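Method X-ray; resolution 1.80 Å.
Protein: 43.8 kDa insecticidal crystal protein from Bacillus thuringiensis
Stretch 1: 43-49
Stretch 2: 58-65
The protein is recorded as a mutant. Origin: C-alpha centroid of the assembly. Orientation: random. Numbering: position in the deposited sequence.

Stretch 1, residues 43-49: YNLKWFL
Stretch 2 58-65: IITSYAAN

The strand holding Trp47, Phe48 and Leu49 runs antiparallel to strand 58-61, their directions 149° apart, with Trp47 opposite Ser61, Phe48 opposite Thr60 and Leu49 opposite Ile59 (CA-CA 5.0, 5.0 and 4.9 Å). Tyr43 (phi/psi -120/159) is extended but out of reach. Asn44 (chi1 t, chi2 54°) uses its amide to brace its own chain: Lys46 N donates to OD1 (3.0 Å), and ND2 donates to Lys46 O (2.9 Å). Its ND2 also lies 3.1 Å from Ser61 OG, and its CG touches Ala64 CB at 3.6 Å. Leu45 (-113/10) breaks the extended run and points away. Lys46 (-105/129; chi1 m, chi2 to chi4 t) also receives Tyr62 N at its O (3.0 Å), while its ammonium end leads away. Trp47 (-128/141; chi1 m, chi2 107°) lays its indole beside little Ser61 (-66/121; t), CZ3 to CA 3.3 Å, and its CB meets Ile59 CG2 at 4.1 Å. Phe48 (-118/127) and Thr60 (-112/134; m) form the hydrogen-bonded pair, satisfying backbone amides and carbonyls: Phe48 N to Thr60 O and Thr60 N to Phe48 O, both 2.8 Å. Phe48's buried ring (chi1 t, chi2 98°) gains hydrocarbon contact with that of Tyr62 (t, 74°), rim to rim, centroids 5.9 Å apart, planes at 17°. Leu49 (-93/128; m, t) shares Trp47's face, its CD2 packing against CG1 of equally apolar, buried Ile59 (-104/116; m, t) at 3.9 Å.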

# COMPACT_ATOMS: atom_id res chain seq x y z
N TYR A 43 -29.94 18.21 3.78
CA TYR A 43 -29.34 16.95 4.23
C TYR A 43 -28.54 16.29 3.12
O TYR A 43 -28.79 16.54 1.94
CB TYR A 43 -30.42 15.95 4.61
CG TYR A 43 -31.19 16.36 5.85
CD1 TYR A 43 -32.18 17.33 5.78
CD2 TYR A 43 -30.88 15.80 7.09
CE1 TYR A 43 -32.88 17.72 6.92
CE2 TYR A 43 -31.59 16.19 8.26
CZ TYR A 43 -32.59 17.15 8.15
OH TYR A 43 -33.31 17.55 9.26
N ASN A 44 -27.63 15.42 3.51
CA ASN A 44 -26.95 14.55 2.57
C ASN A 44 -27.54 13.15 2.66
O ASN A 44 -27.63 12.61 3.75
CB ASN A 44 -25.47 14.42 2.92
CG ASN A 44 -24.79 13.36 2.08
OD1 ASN A 44 -24.87 13.41 0.87
ND2 ASN A 44 -24.19 12.33 2.72
N LEU A 45 -27.91 12.56 1.51
CA LEU A 45 -28.37 11.17 1.47
C LEU A 45 -27.41 10.25 0.73
O LEU A 45 -27.74 9.08 0.48
CB LEU A 45 -29.72 11.07 0.73
CG LEU A 45 -30.83 12.04 1.11
CD1 LEU A 45 -32.14 11.76 0.36
CD2 LEU A 45 -31.05 11.97 2.58
N LYS A 46 -26.21 10.74 0.39
CA LYS A 46 -25.30 10.02 -0.51
C LYS A 46 -24.18 9.41 0.27
O LYS A 46 -23.50 10.12 1.00
CB LYS A 46 -24.71 10.96 -1.57
CG LYS A 46 -25.75 11.44 -2.60
CD LYS A 46 -25.11 12.32 -3.67
CE LYS A 46 -26.17 12.93 -4.58
NZ LYS A 46 -25.56 13.62 -5.77
N TRP A 47 -23.97 8.11 0.05
CA TRP A 47 -22.99 7.34 0.80
C TRP A 47 -22.05 6.59 -0.15
O TRP A 47 -22.48 6.11 -1.21
CB TRP A 47 -23.69 6.34 1.76
CG TRP A 47 -24.67 7.03 2.57
CD1 TRP A 47 -26.03 6.98 2.46
CD2 TRP A 47 -24.38 7.96 3.61
NE1 TRP A 47 -26.61 7.81 3.39
CE2 TRP A 47 -25.61 8.45 4.09
CE3 TRP A 47 -23.19 8.46 4.18
CZ2 TRP A 47 -25.69 9.42 5.11
CZ3 TRP A 47 -23.27 9.42 5.21
CH2 TRP A 47 -24.52 9.87 5.67
N PHE A 48 -20.76 6.53 0.21
CA PHE A 48 -19.78 5.80 -0.61
C PHE A 48 -19.20 4.68 0.21
O PHE A 48 -18.76 4.90 1.36
CB PHE A 48 -18.66 6.75 -1.07
CG PHE A 48 -17.90 6.25 -2.26
CD1 PHE A 48 -18.22 6.72 -3.53
CD2 PHE A 48 -16.86 5.34 -2.12
CE1 PHE A 48 -17.53 6.27 -4.64
CE2 PHE A 48 -16.17 4.87 -3.24
CZ PHE A 48 -16.51 5.35 -4.50
N LEU A 49 -19.25 3.47 -0.33
CA LEU A 49 -18.73 2.32 0.38
C LEU A 49 -17.29 2.08 -0.01
O LEU A 49 -16.98 2.05 -1.19
CB LEU A 49 -19.51 1.07 -0.02
CG LEU A 49 -21.00 1.04 0.26
CD1 LEU A 49 -21.53 -0.37 -0.06
CD2 LEU A 49 -21.24 1.41 1.71
N ILE A 58 -16.34 0.48 4.97
CA ILE A 58 -16.42 1.77 5.65
C ILE A 58 -17.50 2.53 4.89
O ILE A 58 -17.49 2.55 3.65
CB ILE A 58 -15.09 2.55 5.54
CG1 ILE A 58 -13.95 1.78 6.21
CG2 ILE A 58 -15.26 3.93 6.16
CD1 ILE A 58 -14.21 1.52 7.73
N ILE A 59 -18.45 3.12 5.60
CA ILE A 59 -19.53 3.86 4.92
C ILE A 59 -19.24 5.37 5.08
O ILE A 59 -19.25 5.93 6.22
CB ILE A 59 -20.88 3.50 5.57
CG1 ILE A 59 -21.10 1.97 5.53
CG2 ILE A 59 -22.02 4.31 4.88
CD1 ILE A 59 -22.44 1.48 6.20
N THR A 60 -19.02 6.03 3.94
CA THR A 60 -18.50 7.39 3.93
C THR A 60 -19.49 8.39 3.44
O THR A 60 -20.15 8.16 2.43
CB THR A 60 -17.30 7.45 2.98
OG1 THR A 60 -16.34 6.45 3.38
CG2 THR A 60 -16.58 8.82 3.06
N SER A 61 -19.62 9.50 4.16
CA SER A 61 -20.52 10.56 3.71
C SER A 61 -19.93 11.12 2.40
O SER A 61 -18.80 11.65 2.37
CB SER A 61 -20.62 11.64 4.78
OG SER A 61 -21.67 12.53 4.46
N TYR A 62 -20.70 11.06 1.33
CA TYR A 62 -20.12 11.38 0.03
C TYR A 62 -20.06 12.87 -0.23
O TYR A 62 -21.06 13.48 -0.53
CB TYR A 62 -20.88 10.65 -1.09
CG TYR A 62 -20.29 10.89 -2.47
CD1 TYR A 62 -19.10 10.29 -2.85
CD2 TYR A 62 -20.91 11.74 -3.38
CE1 TYR A 62 -18.56 10.50 -4.12
CE2 TYR A 62 -20.40 11.96 -4.63
CZ TYR A 62 -19.22 11.36 -5.00
OH TYR A 62 -18.72 11.55 -6.27
N ALA A 63 -18.87 13.45 -0.05
CA ALA A 63 -18.65 14.88 -0.30
C ALA A 63 -19.58 15.72 0.57
O ALA A 63 -20.07 16.80 0.14
CB ALA A 63 -18.86 15.22 -1.75
N ALA A 64 -19.86 15.21 1.76
CA ALA A 64 -20.57 15.98 2.77
C ALA A 64 -19.92 15.69 4.11
O ALA A 64 -19.27 14.65 4.26
CB ALA A 64 -22.01 15.60 2.80
N ASN A 65 -20.11 16.57 5.08
CA ASN A 65 -19.52 16.40 6.42
C ASN A 65 -18.03 16.08 6.37
O ASN A 65 -17.54 15.30 7.17
CB ASN A 65 -20.25 15.28 7.20
CG ASN A 65 -21.76 15.35 7.04
OD1 ASN A 65 -22.36 14.54 6.32
ND2 ASN A 65 -22.39 16.31 7.73